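Local coordinates for hypothetical protein TTHA1785 (Thermus thermophilus, PDB 2EPG) that probably joins RNA ends bearing a 2',3'-cyclic phosphate or 3'-phosphate to 5'-hydroxyl ends, using GTP and manganese, as an RtcB-type RNA ligase, at residues A[216-221]-A[479-484]; A[113-118]-A[238-243]; A[313-318]-A[329-334]; A[109-114]-A[244-249]; A[234-239]-A[391-396]. All blocks are in the same frame, centred on the assembly; numbering follows the deposited sequence.

Contact 1: residues A[216-221]-A[479-484]; sequences FLEVQY and LRPLIV
The Tyr-221 ring carries Arg-480 over one face, offset toward the rim: Arg-480 CB stands 4.2 Å from the Tyr-221 ring centroid in a CH-pi contact. At the ring's edge, in its plane, Leu-482 CG comes within 3.6 Å of Tyr-221 CD1. The extended Arg-480 chain runs alongside the phenol, and its guanidinium, turned 47° from the ring, is hydrogen-bonded through NH1 to the carbonyl of Arg-437. Between the antiparallel strands of 216-221 and 479-484 lies a classic beta bulge, where Leu-482 and Ile-483 both face Val-219. Val-219 O therefore takes two N-H groups, from Leu-482 N at 2.8 Å and from Ile-483 N at 3.2 Å. Val-219 CG2 lies beside Ile-483 CB (4.0 Å) on the same face as Tyr-221. On the other face Gln-220 NE2 donates to the anti lone pair of Glu-218 OE2 at 2.9 Å, while Gln-220 OE1 is bonded to Thr-242 OG1 of the next strand. A leucine at Gln-220 would lose both bonds and would probably leave the Glu-218 carboxylate less firmly oriented. That carboxylate packs against apolar carbons, with Glu-218 OE2 3.5 Å from Pro-481 CB and OE1 beside Val-484 CG2. Glu-218 is predicted to bind GMP, so a neutral amide holding one oxygen may fix its rotation and partly offset the cost of burying its charge.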
# COMPACT_ATOMS: atom_id res chain seq x y z
N PHE A 216 4.10 9.06 7.82
CA PHE A 216 5.38 9.42 8.39
C PHE A 216 6.52 8.88 7.54
O PHE A 216 6.32 8.22 6.52
CB PHE A 216 5.50 8.81 9.79
CG PHE A 216 5.34 7.32 9.80
CD1 PHE A 216 6.43 6.49 9.62
CD2 PHE A 216 4.07 6.75 9.87
CE1 PHE A 216 6.28 5.11 9.51
CE2 PHE A 216 3.90 5.38 9.76
CZ PHE A 216 5.01 4.55 9.58
N LEU A 217 7.72 9.17 8.01
CA LEU A 217 8.92 8.71 7.36
C LEU A 217 9.80 8.30 8.52
O LEU A 217 9.82 8.97 9.55
CB LEU A 217 9.51 9.88 6.58
CG LEU A 217 10.97 9.99 6.17
CD1 LEU A 217 11.09 11.08 5.11
CD2 LEU A 217 11.83 10.32 7.39
N GLU A 218 10.49 7.17 8.42
CA GLU A 218 11.39 6.80 9.50
C GLU A 218 12.69 6.18 9.04
O GLU A 218 12.75 5.44 8.05
CB GLU A 218 10.70 5.92 10.57
CG GLU A 218 9.94 4.71 10.13
CD GLU A 218 9.37 3.91 11.31
OE1 GLU A 218 8.75 4.51 12.22
OE2 GLU A 218 9.55 2.68 11.32
N VAL A 219 13.76 6.58 9.73
CA VAL A 219 15.09 6.05 9.48
C VAL A 219 15.15 4.88 10.45
O VAL A 219 14.85 5.04 11.63
CB VAL A 219 16.19 7.05 9.85
CG1 VAL A 219 17.56 6.48 9.47
CG2 VAL A 219 15.94 8.38 9.14
N GLN A 220 15.52 3.71 9.94
CA GLN A 220 15.55 2.50 10.77
C GLN A 220 16.81 1.70 10.47
O GLN A 220 17.65 2.08 9.63
CB GLN A 220 14.33 1.61 10.41
CG GLN A 220 13.10 2.34 9.88
CD GLN A 220 12.25 1.49 8.91
OE1 GLN A 220 12.69 1.13 7.81
NE2 GLN A 220 11.03 1.17 9.32
N TYR A 221 16.94 0.57 11.16
CA TYR A 221 18.04 -0.32 10.89
C TYR A 221 17.47 -1.73 10.89
O TYR A 221 16.48 -2.01 11.56
CB TYR A 221 19.19 -0.16 11.91
CG TYR A 221 18.88 -0.55 13.34
CD1 TYR A 221 18.35 0.37 14.25
CD2 TYR A 221 19.14 -1.84 13.80
CE1 TYR A 221 18.09 0.02 15.57
CE2 TYR A 221 18.89 -2.21 15.11
CZ TYR A 221 18.37 -1.27 15.99
OH TYR A 221 18.12 -1.64 17.29
N LEU A 479 12.67 -4.46 10.77
CA LEU A 479 13.26 -3.13 10.85
C LEU A 479 12.86 -2.41 12.14
O LEU A 479 11.67 -2.37 12.49
CB LEU A 479 12.79 -2.30 9.65
CG LEU A 479 13.26 -2.53 8.20
CD1 LEU A 479 13.98 -3.84 8.04
CD2 LEU A 479 12.07 -2.40 7.26
N ARG A 480 13.83 -1.82 12.83
CA ARG A 480 13.56 -1.08 14.06
C ARG A 480 13.80 0.41 13.79
O ARG A 480 14.82 0.80 13.22
CB ARG A 480 14.46 -1.60 15.18
CG ARG A 480 14.15 -1.02 16.54
CD ARG A 480 14.73 -1.86 17.67
NE ARG A 480 14.25 -1.36 18.95
CZ ARG A 480 14.62 -0.19 19.47
NH1 ARG A 480 14.13 0.20 20.64
NH2 ARG A 480 15.51 0.58 18.84
N PRO A 481 12.85 1.27 14.20
CA PRO A 481 12.99 2.72 13.99
C PRO A 481 13.98 3.42 14.91
O PRO A 481 14.15 3.03 16.06
CB PRO A 481 11.56 3.22 14.19
CG PRO A 481 11.05 2.31 15.26
CD PRO A 481 11.56 0.95 14.84
N LEU A 482 14.62 4.46 14.37
CA LEU A 482 15.58 5.27 15.11
C LEU A 482 15.10 6.71 15.14
O LEU A 482 15.22 7.40 16.15
CB LEU A 482 16.95 5.24 14.44
CG LEU A 482 17.77 3.96 14.52
CD1 LEU A 482 18.83 3.97 13.43
CD2 LEU A 482 18.40 3.85 15.90
N ILE A 483 14.57 7.16 13.99
CA ILE A 483 14.07 8.52 13.83
C ILE A 483 12.69 8.49 13.18
O ILE A 483 12.50 7.83 12.16
CB ILE A 483 14.96 9.37 12.91
CG1 ILE A 483 16.37 9.48 13.47
CG2 ILE A 483 14.34 10.76 12.76
CD1 ILE A 483 17.33 10.17 12.50
N VAL A 484 11.76 9.24 13.76
CA VAL A 484 10.41 9.30 13.22
C VAL A 484 10.07 10.75 12.89
O VAL A 484 10.15 11.63 13.75
CB VAL A 484 9.36 8.75 14.23
CG1 VAL A 484 7.96 9.02 13.71
CG2 VAL A 484 9.55 7.23 14.41

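Contact 2: residues A[113-118]-A[238-243]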
# COMPACT_ATOMS: atom_id res chain seq x y z
N LEU A 113 10.49 1.84 0.60
CA LEU A 113 11.61 1.53 1.48
C LEU A 113 12.93 1.77 0.74
O LEU A 113 13.17 1.18 -0.33
CB LEU A 113 11.57 0.08 1.97
CG LEU A 113 12.68 -0.34 2.95
CD1 LEU A 113 12.56 0.44 4.27
CD2 LEU A 113 12.59 -1.82 3.26
N LEU A 114 13.76 2.64 1.30
CA LEU A 114 15.07 2.91 0.74
C LEU A 114 16.06 2.07 1.57
O LEU A 114 15.89 1.93 2.78
CB LEU A 114 15.43 4.41 0.87
CG LEU A 114 14.49 5.47 0.28
CD1 LEU A 114 15.09 6.87 0.46
CD2 LEU A 114 14.28 5.18 -1.20
N ALA A 115 17.06 1.50 0.90
CA ALA A 115 18.08 0.69 1.56
C ALA A 115 19.43 1.35 1.29
O ALA A 115 19.76 1.63 0.14
CB ALA A 115 18.07 -0.73 0.99
N SER A 116 20.22 1.59 2.33
CA SER A 116 21.51 2.27 2.15
C SER A 116 22.73 1.38 2.38
O SER A 116 22.60 0.21 2.76
CB SER A 116 21.61 3.44 3.11
OG SER A 116 21.87 2.96 4.42
N HIS A 117 23.92 1.94 2.14
CA HIS A 117 25.19 1.25 2.36
C HIS A 117 25.65 1.45 3.80
O HIS A 117 26.62 0.84 4.23
CB HIS A 117 26.29 1.79 1.45
CG HIS A 117 26.16 1.37 0.02
ND1 HIS A 117 26.71 2.09 -1.01
CD2 HIS A 117 25.58 0.29 -0.54
CE1 HIS A 117 26.47 1.47 -2.16
NE2 HIS A 117 25.78 0.37 -1.89
N LEU A 118 24.96 2.31 4.54
CA LEU A 118 25.34 2.62 5.92
C LEU A 118 24.88 1.63 6.97
O LEU A 118 23.85 0.96 6.84
CB LEU A 118 24.83 4.02 6.29
CG LEU A 118 25.42 5.16 5.48
CD1 LEU A 118 24.55 6.41 5.57
CD2 LEU A 118 26.83 5.44 5.98
N LYS A 238 21.80 -7.25 8.29
CA LYS A 238 21.60 -6.81 9.67
C LYS A 238 22.49 -5.62 9.98
O LYS A 238 23.66 -5.57 9.57
CB LYS A 238 21.88 -7.98 10.62
CG LYS A 238 21.64 -7.66 12.10
CD LYS A 238 21.67 -8.94 12.91
CE LYS A 238 21.62 -8.65 14.39
NZ LYS A 238 21.58 -9.93 15.15
N GLY A 239 21.93 -4.64 10.68
CA GLY A 239 22.68 -3.45 11.01
C GLY A 239 22.56 -2.40 9.93
O GLY A 239 22.94 -1.25 10.11
N GLN A 240 22.02 -2.79 8.79
CA GLN A 240 21.87 -1.85 7.68
C GLN A 240 20.82 -0.76 7.94
O GLN A 240 19.75 -1.02 8.50
CB GLN A 240 21.52 -2.62 6.41
CG GLN A 240 21.22 -1.75 5.21
CD GLN A 240 20.60 -2.57 4.12
OE1 GLN A 240 19.96 -3.58 4.39
NE2 GLN A 240 20.77 -2.13 2.87
N VAL A 241 21.14 0.47 7.53
CA VAL A 241 20.24 1.62 7.71
C VAL A 241 19.20 1.68 6.57
O VAL A 241 19.55 1.58 5.39
CB VAL A 241 21.04 2.96 7.73
CG1 VAL A 241 20.10 4.15 7.70
CG2 VAL A 241 21.89 3.04 8.99
N THR A 242 17.92 1.84 6.91
CA THR A 242 16.88 1.96 5.89
C THR A 242 16.00 3.15 6.23
O THR A 242 16.05 3.69 7.34
CB THR A 242 15.99 0.68 5.79
OG1 THR A 242 15.27 0.50 7.02
CG2 THR A 242 16.83 -0.57 5.52
N VAL A 243 15.21 3.58 5.25
CA VAL A 243 14.29 4.68 5.43
C VAL A 243 12.94 4.24 4.84
O VAL A 243 12.85 3.90 3.67
CB VAL A 243 14.80 5.95 4.72
CG1 VAL A 243 13.83 7.11 4.96
CG2 VAL A 243 16.22 6.29 5.22
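Ser-116 and Gln-240 reach across from opposite strands, the serine to Val-241 O and the glutamine to Ser-116 O. Ser-116 OG, tucked between its own backbone N and carbonyl carbon (chi1 76°), donates to Val-241 O at 2.9 Å, coming from above the carbonyl plane. Ser-116 N approaches the same Val-241 O nearly along the C=O axis, at 3.1 Å, so two donors of one residue grip one acceptor. The hydroxyl also accepts from Leu-118 N at 3.2 Å, closing an ST turn. Gln-240 has CG anti to its backbone N (chi1 175°) and an extended chain, which lays the amide against Ala-115 CB. Its NE2 donates in the amide plane to Ser-116 O at 3.0 Å. Beyond the turn, Leu-118 O takes Val-241 N at 2.8 Å, and Leu-118 CB rests near Val-241 CG2. At the other end Leu-114 and Val-243 form a hydrogen-bonded pair with both side chains on one face, their CB atoms 4.2 Å apart, covered by Val-315 of helix 288-321. On the opposite face Leu-113 crosses Thr-242 obliquely, CD1 of the leucine 3.8 Å from Thr-242 CB, and Thr-242 OG1 turns to Gln-220. This is an antiparallel strand pair of the RtcB core, with an ST turn at Ser-116 where strand 110-119 corners and a glutamine amide bonded to the facing backbone.

Contact 3: residues A[313-318]-A[329-334]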
# COMPACT_ATOMS: atom_id res chain seq x y z
N HIS A 313 13.65 11.79 -2.86
CA HIS A 313 14.69 12.70 -3.36
C HIS A 313 15.16 13.60 -2.22
O HIS A 313 16.36 13.79 -2.03
CB HIS A 313 14.14 13.55 -4.52
CG HIS A 313 15.15 14.51 -5.09
ND1 HIS A 313 16.22 14.10 -5.85
CD2 HIS A 313 15.26 15.86 -4.99
CE1 HIS A 313 16.95 15.14 -6.19
NE2 HIS A 313 16.39 16.23 -5.68
N PHE A 314 14.20 14.14 -1.45
CA PHE A 314 14.53 14.99 -0.32
C PHE A 314 15.26 14.22 0.77
O PHE A 314 16.07 14.78 1.49
CB PHE A 314 13.26 15.62 0.31
CG PHE A 314 12.46 16.48 -0.63
CD1 PHE A 314 13.07 17.14 -1.70
CD2 PHE A 314 11.09 16.66 -0.42
CE1 PHE A 314 12.33 17.98 -2.55
CE2 PHE A 314 10.34 17.49 -1.26
CZ PHE A 314 10.96 18.15 -2.33
N VAL A 315 14.95 12.93 0.93
CA VAL A 315 15.61 12.15 1.95
C VAL A 315 17.09 12.06 1.58
O VAL A 315 17.96 12.25 2.43
CB VAL A 315 15.00 10.73 2.08
CG1 VAL A 315 15.94 9.81 2.87
CG2 VAL A 315 13.64 10.82 2.77
N ARG A 316 17.37 11.78 0.32
CA ARG A 316 18.75 11.72 -0.11
C ARG A 316 19.42 13.07 0.19
O ARG A 316 20.54 13.09 0.68
CB ARG A 316 18.83 11.38 -1.60
CG ARG A 316 18.46 9.92 -1.89
CD ARG A 316 18.22 9.64 -3.36
NE ARG A 316 17.98 8.21 -3.59
CZ ARG A 316 17.28 7.74 -4.61
NH1 ARG A 316 17.10 6.43 -4.76
NH2 ARG A 316 16.73 8.59 -5.48
N GLU A 317 18.72 14.17 -0.07
CA GLU A 317 19.28 15.50 0.18
C GLU A 317 19.58 15.71 1.65
O GLU A 317 20.55 16.39 2.01
CB GLU A 317 18.34 16.61 -0.31
CG GLU A 317 18.07 16.57 -1.81
CD GLU A 317 17.20 17.74 -2.28
OE1 GLU A 317 16.31 18.16 -1.51
OE2 GLU A 317 17.41 18.22 -3.42
N ALA A 318 18.77 15.14 2.52
CA ALA A 318 19.00 15.28 3.94
C ALA A 318 20.25 14.50 4.38
O ALA A 318 21.03 15.00 5.18
CB ALA A 318 17.78 14.82 4.73
N HIS A 329 26.05 7.02 1.40
CA HIS A 329 24.73 6.51 1.75
C HIS A 329 24.13 5.52 0.77
O HIS A 329 23.42 4.63 1.18
CB HIS A 329 23.76 7.68 2.03
CG HIS A 329 23.39 8.50 0.84
ND1 HIS A 329 22.72 7.98 -0.25
CD2 HIS A 329 23.51 9.83 0.60
CE1 HIS A 329 22.44 8.95 -1.10
NE2 HIS A 329 22.91 10.08 -0.61
N GLY A 330 24.45 5.66 -0.51
CA GLY A 330 23.92 4.75 -1.52
C GLY A 330 22.46 4.38 -1.31
O GLY A 330 22.11 3.21 -1.41
N LEU A 331 21.61 5.36 -1.01
CA LEU A 331 20.18 5.13 -0.78
C LEU A 331 19.41 4.71 -2.04
O LEU A 331 19.03 5.55 -2.86
CB LEU A 331 19.55 6.39 -0.18
CG LEU A 331 19.79 6.55 1.33
CD1 LEU A 331 19.66 8.02 1.75
CD2 LEU A 331 18.79 5.67 2.09
N ARG A 332 19.18 3.42 -2.19
CA ARG A 332 18.47 2.94 -3.36
C ARG A 332 17.07 2.52 -2.98
O ARG A 332 16.81 2.20 -1.82
CB ARG A 332 19.18 1.74 -3.98
CG ARG A 332 20.65 1.98 -4.32
CD ARG A 332 21.23 0.73 -4.96
NE ARG A 332 22.69 0.73 -4.98
CZ ARG A 332 23.42 -0.31 -5.37
NH1 ARG A 332 24.75 -0.25 -5.35
NH2 ARG A 332 22.81 -1.43 -5.78
N VAL A 333 16.17 2.52 -3.97
CA VAL A 333 14.81 2.08 -3.73
C VAL A 333 14.82 0.54 -3.72
O VAL A 333 15.16 -0.09 -4.72
CB VAL A 333 13.86 2.56 -4.86
CG1 VAL A 333 12.47 2.00 -4.64
CG2 VAL A 333 13.83 4.12 -4.89
N LEU A 334 14.51 -0.05 -2.57
CA LEU A 334 14.45 -1.50 -2.47
C LEU A 334 13.14 -1.86 -3.16
O LEU A 334 13.11 -2.68 -4.09
CB LEU A 334 14.46 -1.93 -1.00
CG LEU A 334 14.58 -3.43 -0.74
CD1 LEU A 334 15.19 -3.65 0.64
CD2 LEU A 334 13.20 -4.10 -0.86
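Arg-316 leaves helix 288-321 with CG anti to its carbonyl carbon (chi1 -72°), and from CB an extended chain carries it across to the start of strand 332-347. Arg-316 CG passes Leu-331 CB at 4.1 Å, the two side chains sliding past each other in opposite directions, and also brushes His-329 CE1. CD brings the chain up to the Leu-331 carbonyl, where the guanidinium takes a side-on grip on a single oxygen: Arg-316 NE lies 3.0 Å from Leu-331 O, and Arg-316 NH1 lies 2.8 Å from it. Both bonds run close to the guanidinium plane and in the carbonyl plane. The oxygen belongs to the link between short helix 326-329 and the strand, where Gly-330 leaves helical geometry with positive phi, so the arginine ties the long helix to this helix-to-strand turn. Within the turn Leu-331 N donates in the ring plane to His-329 ND1 at 2.9 Å, and His-329 NE2 is bonded to Glu-320. The imidazole is nearly parallel to the guanidinium, with planes 9° apart. At the tip, Arg-316 NH1 meets Val-333 CG2 at 4.0 Å, Arg-316 NH2 makes a salt bridge with Asp-177, and Tyr-174 supplies a cation-pi partner.

Contact 4: residues A[109-114]-A[244-249]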
# COMPACT_ATOMS: atom_id res chain seq x y z
N CYS A 109 -2.32 5.00 -0.90
CA CYS A 109 -1.61 5.33 0.32
C CYS A 109 -0.68 4.12 0.23
O CYS A 109 -1.15 3.00 -0.04
CB CYS A 109 -2.51 5.19 1.55
SG CYS A 109 -1.62 5.16 3.15
N GLY A 110 0.61 4.31 0.41
CA GLY A 110 1.50 3.18 0.28
C GLY A 110 2.81 3.34 1.01
O GLY A 110 2.96 4.23 1.84
N VAL A 111 3.77 2.50 0.65
CA VAL A 111 5.06 2.51 1.32
C VAL A 111 6.25 2.40 0.39
O VAL A 111 6.22 1.63 -0.56
CB VAL A 111 5.15 1.31 2.31
CG1 VAL A 111 6.40 1.41 3.15
CG2 VAL A 111 3.89 1.25 3.18
N ARG A 112 7.29 3.17 0.67
CA ARG A 112 8.51 3.07 -0.09
C ARG A 112 9.62 2.79 0.93
O ARG A 112 9.67 3.42 1.99
CB ARG A 112 8.85 4.36 -0.83
CG ARG A 112 10.26 4.31 -1.44
CD ARG A 112 10.61 5.44 -2.39
NE ARG A 112 9.81 5.48 -3.61
CZ ARG A 112 10.22 6.06 -4.74
NH1 ARG A 112 9.45 6.08 -5.82
NH2 ARG A 112 11.43 6.57 -4.80
N LEU A 113 10.49 1.84 0.60
CA LEU A 113 11.61 1.53 1.48
C LEU A 113 12.93 1.77 0.74
O LEU A 113 13.17 1.18 -0.33
CB LEU A 113 11.57 0.08 1.97
CG LEU A 113 12.68 -0.34 2.95
CD1 LEU A 113 12.56 0.44 4.27
CD2 LEU A 113 12.59 -1.82 3.26
N LEU A 114 13.76 2.64 1.30
CA LEU A 114 15.07 2.91 0.74
C LEU A 114 16.06 2.07 1.57
O LEU A 114 15.89 1.93 2.78
CB LEU A 114 15.43 4.41 0.87
CG LEU A 114 14.49 5.47 0.28
CD1 LEU A 114 15.09 6.87 0.46
CD2 LEU A 114 14.28 5.18 -1.20
N LEU A 244 11.90 4.25 5.67
CA LEU A 244 10.58 3.85 5.23
C LEU A 244 9.67 5.07 5.14
O LEU A 244 9.50 5.80 6.11
CB LEU A 244 9.99 2.79 6.19
CG LEU A 244 8.68 2.11 5.78
CD1 LEU A 244 8.59 0.69 6.38
CD2 LEU A 244 7.51 2.97 6.24
N ILE A 245 9.09 5.27 3.96
CA ILE A 245 8.19 6.41 3.68
C ILE A 245 6.75 5.89 3.54
O ILE A 245 6.46 5.05 2.69
CB ILE A 245 8.60 7.10 2.36
CG1 ILE A 245 10.04 7.60 2.45
CG2 ILE A 245 7.64 8.25 2.06
CD1 ILE A 245 10.69 7.92 1.08
N HIS A 246 5.87 6.41 4.38
CA HIS A 246 4.47 6.00 4.40
C HIS A 246 3.60 7.21 4.14
O HIS A 246 3.50 8.11 4.99
CB HIS A 246 4.13 5.44 5.78
CG HIS A 246 2.83 4.70 5.83
ND1 HIS A 246 1.71 5.10 5.13
CD2 HIS A 246 2.46 3.58 6.50
CE1 HIS A 246 0.71 4.27 5.37
NE2 HIS A 246 1.14 3.34 6.20
N THR A 247 2.98 7.24 2.96
CA THR A 247 2.09 8.33 2.58
C THR A 247 1.37 7.99 1.27
O THR A 247 1.71 6.99 0.60
CB THR A 247 2.85 9.67 2.44
OG1 THR A 247 1.91 10.71 2.22
CG2 THR A 247 3.85 9.62 1.27
N GLY A 248 0.38 8.81 0.92
CA GLY A 248 -0.40 8.54 -0.28
C GLY A 248 -0.68 9.68 -1.24
O GLY A 248 0.21 10.49 -1.53
N SER A 249 -1.91 9.72 -1.76
CA SER A 249 -2.30 10.75 -2.72
C SER A 249 -2.77 12.04 -2.03
O SER A 249 -3.24 12.97 -2.69
CB SER A 249 -3.38 10.22 -3.67
OG SER A 249 -4.46 9.62 -2.98
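Antiparallel strands 110-114 and 244-247 lie side by side, with one end of the pair at the predicted manganese site, where His-246 is a predicted ligand of the second ion. Their backbones are joined by paired bonds: Arg-112 and Ile-245 exchange both, Ile-245 N reaching Arg-112 O at 2.8 Å, and Gly-110 and Thr-247 do the same nearer the site, Gly-110 N coming to Thr-247 O from above the carbonyl plane. The His-246 ring, with CG anti to its backbone N (chi1 -166°), leans toward strand 110-114. Cys-109 SG meets it at the edge and in its plane, 3.3 Å from His-246 CE1. Val-111 CG2 sits over one face, offset toward the rim, 4.3 Å from His-246 CD2, and the ring of Phe-216 meets the imidazole at about 45°. His-246 ND1 is buried here with no partner in the model. An alanine in place of His-246 would probably leave Cys-109 and Val-111 less well packed, besides costing the predicted metal ligand. On the same face, Val-111 CG1 packs against Leu-244 CG at 3.6 Å, and Leu-244 CB also meets Leu-113 CD1. On the other face Arg-112 starts beside Ile-245, and its guanidinium reaches a salt bridge with Asp-336. Just beyond the Gly-110/Thr-247 pair, Cys-109 CA and Gly-248 CA approach to 3.5 Å, where a side chain at Gly-248 would clash. Ser-249 N then bonds to Asp-106, a predicted ligand of the first ion. Predicted metal ligands at and just beyond one end of a strand pair are consistent with the two-manganese centre of RtcB ligases.

Contact 5: residues A[234-239]-A[391-396]; sequences FGLFKG and SYVLAG
Gly-235 O is held by one hydrogen bond, from Gln-240 NE2; none runs between 234-239 and 391-396, which meet through apolar side chains. Gly-235 ends helix 228-234 in a Schellman motif, its positive phi (73°) turning the chain so that Phe-234 and Leu-236 both point toward strand 391-395. Gln-240 OE1 in turn accepts from Phe-237 N, so its amide bonds the loop at two points. Leu-236, with CG anti to its carbonyl carbon, meets Val-393 tip to tip, Leu-236 CD1 lying 4.0 Å from Val-393 CG1 and as near to its CG2. Val-393 also serves the phenyl ring: Phe-234 CD2 lies 3.9 Å from Val-393 CG1, the two side chains sliding past each other in opposite directions. Farther round the ring, Phe-234 CZ approaches Ala-395 CB at 4.0 Å. Tyr-374 adds an edge-to-face ring contact to Phe-234. Leu-394, between Val-393 and Ala-395, has its side chain directed away from the loop, packing on Val-381 and Val-383 of strand 380-383, and Val-393 is joined by backbone hydrogen bonding to Val-476. The contact thus seats the helix end on the strand that begins with Ser-391, a predicted GMP-binding residue. Between the methyls of Val-393 and Ala-395, the edge of the ring meets backbone: Phe-234 CE2 lies 3.7 Å from Leu-394 O, near the ring plane.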
# COMPACT_ATOMS: atom_id res chain seq x y z
N PHE A 234 17.34 -8.96 -2.03
CA PHE A 234 16.77 -7.62 -1.82
C PHE A 234 17.83 -6.62 -1.38
O PHE A 234 17.52 -5.44 -1.20
CB PHE A 234 15.67 -7.63 -0.72
CG PHE A 234 14.40 -8.33 -1.11
CD1 PHE A 234 14.18 -8.76 -2.42
CD2 PHE A 234 13.41 -8.57 -0.15
CE1 PHE A 234 13.01 -9.44 -2.77
CE2 PHE A 234 12.24 -9.24 -0.48
CZ PHE A 234 12.03 -9.68 -1.80
N GLY A 235 19.05 -7.09 -1.16
CA GLY A 235 20.11 -6.19 -0.73
C GLY A 235 19.96 -5.74 0.72
O GLY A 235 20.23 -4.58 1.04
N LEU A 236 19.49 -6.64 1.58
CA LEU A 236 19.31 -6.33 2.99
C LEU A 236 20.33 -7.07 3.86
O LEU A 236 20.71 -8.20 3.55
CB LEU A 236 17.90 -6.76 3.44
CG LEU A 236 16.71 -5.87 3.05
CD1 LEU A 236 15.39 -6.56 3.43
CD2 LEU A 236 16.85 -4.52 3.78
N PHE A 237 20.79 -6.43 4.93
CA PHE A 237 21.73 -7.05 5.87
C PHE A 237 21.53 -6.46 7.26
O PHE A 237 21.13 -5.30 7.41
CB PHE A 237 23.20 -6.92 5.41
CG PHE A 237 23.70 -5.50 5.34
CD1 PHE A 237 24.34 -4.93 6.44
CD2 PHE A 237 23.59 -4.76 4.17
CE1 PHE A 237 24.86 -3.64 6.38
CE2 PHE A 237 24.11 -3.47 4.09
CZ PHE A 237 24.75 -2.90 5.20
N LYS A 238 21.80 -7.25 8.29
CA LYS A 238 21.60 -6.81 9.67
C LYS A 238 22.49 -5.62 9.98
O LYS A 238 23.66 -5.57 9.57
CB LYS A 238 21.88 -7.98 10.62
CG LYS A 238 21.64 -7.66 12.10
CD LYS A 238 21.67 -8.94 12.91
CE LYS A 238 21.62 -8.65 14.39
NZ LYS A 238 21.58 -9.93 15.15
N GLY A 239 21.93 -4.64 10.68
CA GLY A 239 22.68 -3.45 11.01
C GLY A 239 22.56 -2.40 9.93
O GLY A 239 22.94 -1.25 10.11
N SER A 391 8.90 -2.80 11.67
CA SER A 391 8.42 -2.90 10.30
C SER A 391 8.98 -4.22 9.82
O SER A 391 9.98 -4.70 10.35
CB SER A 391 8.96 -1.76 9.45
OG SER A 391 8.17 -0.60 9.64
N TYR A 392 8.34 -4.83 8.83
CA TYR A 392 8.84 -6.10 8.32
C TYR A 392 8.94 -6.07 6.79
O TYR A 392 8.26 -5.28 6.12
CB TYR A 392 7.94 -7.27 8.73
CG TYR A 392 7.78 -7.47 10.24
CD1 TYR A 392 6.96 -6.64 11.01
CD2 TYR A 392 8.48 -8.47 10.90
CE1 TYR A 392 6.84 -6.80 12.38
CE2 TYR A 392 8.37 -8.64 12.29
CZ TYR A 392 7.55 -7.80 13.01
OH TYR A 392 7.45 -7.97 14.37
N VAL A 393 9.81 -6.91 6.25
CA VAL A 393 9.95 -7.04 4.82
C VAL A 393 9.65 -8.53 4.58
O VAL A 393 10.28 -9.40 5.20
CB VAL A 393 11.38 -6.74 4.34
CG1 VAL A 393 11.47 -6.99 2.84
CG2 VAL A 393 11.77 -5.28 4.67
N LEU A 394 8.65 -8.80 3.75
CA LEU A 394 8.28 -10.17 3.42
C LEU A 394 8.56 -10.31 1.93
O LEU A 394 9.02 -9.37 1.29
CB LEU A 394 6.79 -10.41 3.69
CG LEU A 394 6.25 -9.90 5.04
CD1 LEU A 394 4.74 -10.15 5.14
CD2 LEU A 394 6.97 -10.58 6.18
N ALA A 395 8.30 -11.50 1.39
CA ALA A 395 8.46 -11.74 -0.03
C ALA A 395 7.19 -12.45 -0.50
O ALA A 395 6.63 -13.26 0.24
CB ALA A 395 9.69 -12.61 -0.30
N GLY A 396 6.75 -12.14 -1.72
CA GLY A 396 5.55 -12.75 -2.26
C GLY A 396 5.76 -14.23 -2.56
O GLY A 396 6.88 -14.65 -2.83

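Contacts 1, 2 and 4 lie on strand 240-247 or its neighbour 216-225; strand 240-247 pairs with 110-119 in contacts 2 and 4. These two lie along one strand pair, with centres about 15 Å apart, contact 4 being closer to the centre of the molecule (about 8 Å against 20 Å for contact 2, centre to centre). Strand 332-347 of contact 3 flanks 110-119 on its other side, and strand 391-395 of contact 5 adjoins 474-486 of contact 1. Contacts 3 and 5 are nested inside the long loop that contact 1 closes, whereas contacts 1 and 4 cross. Segments far apart in sequence thereby bring predicted GMP-binding and manganese-binding residues together in one strand framework.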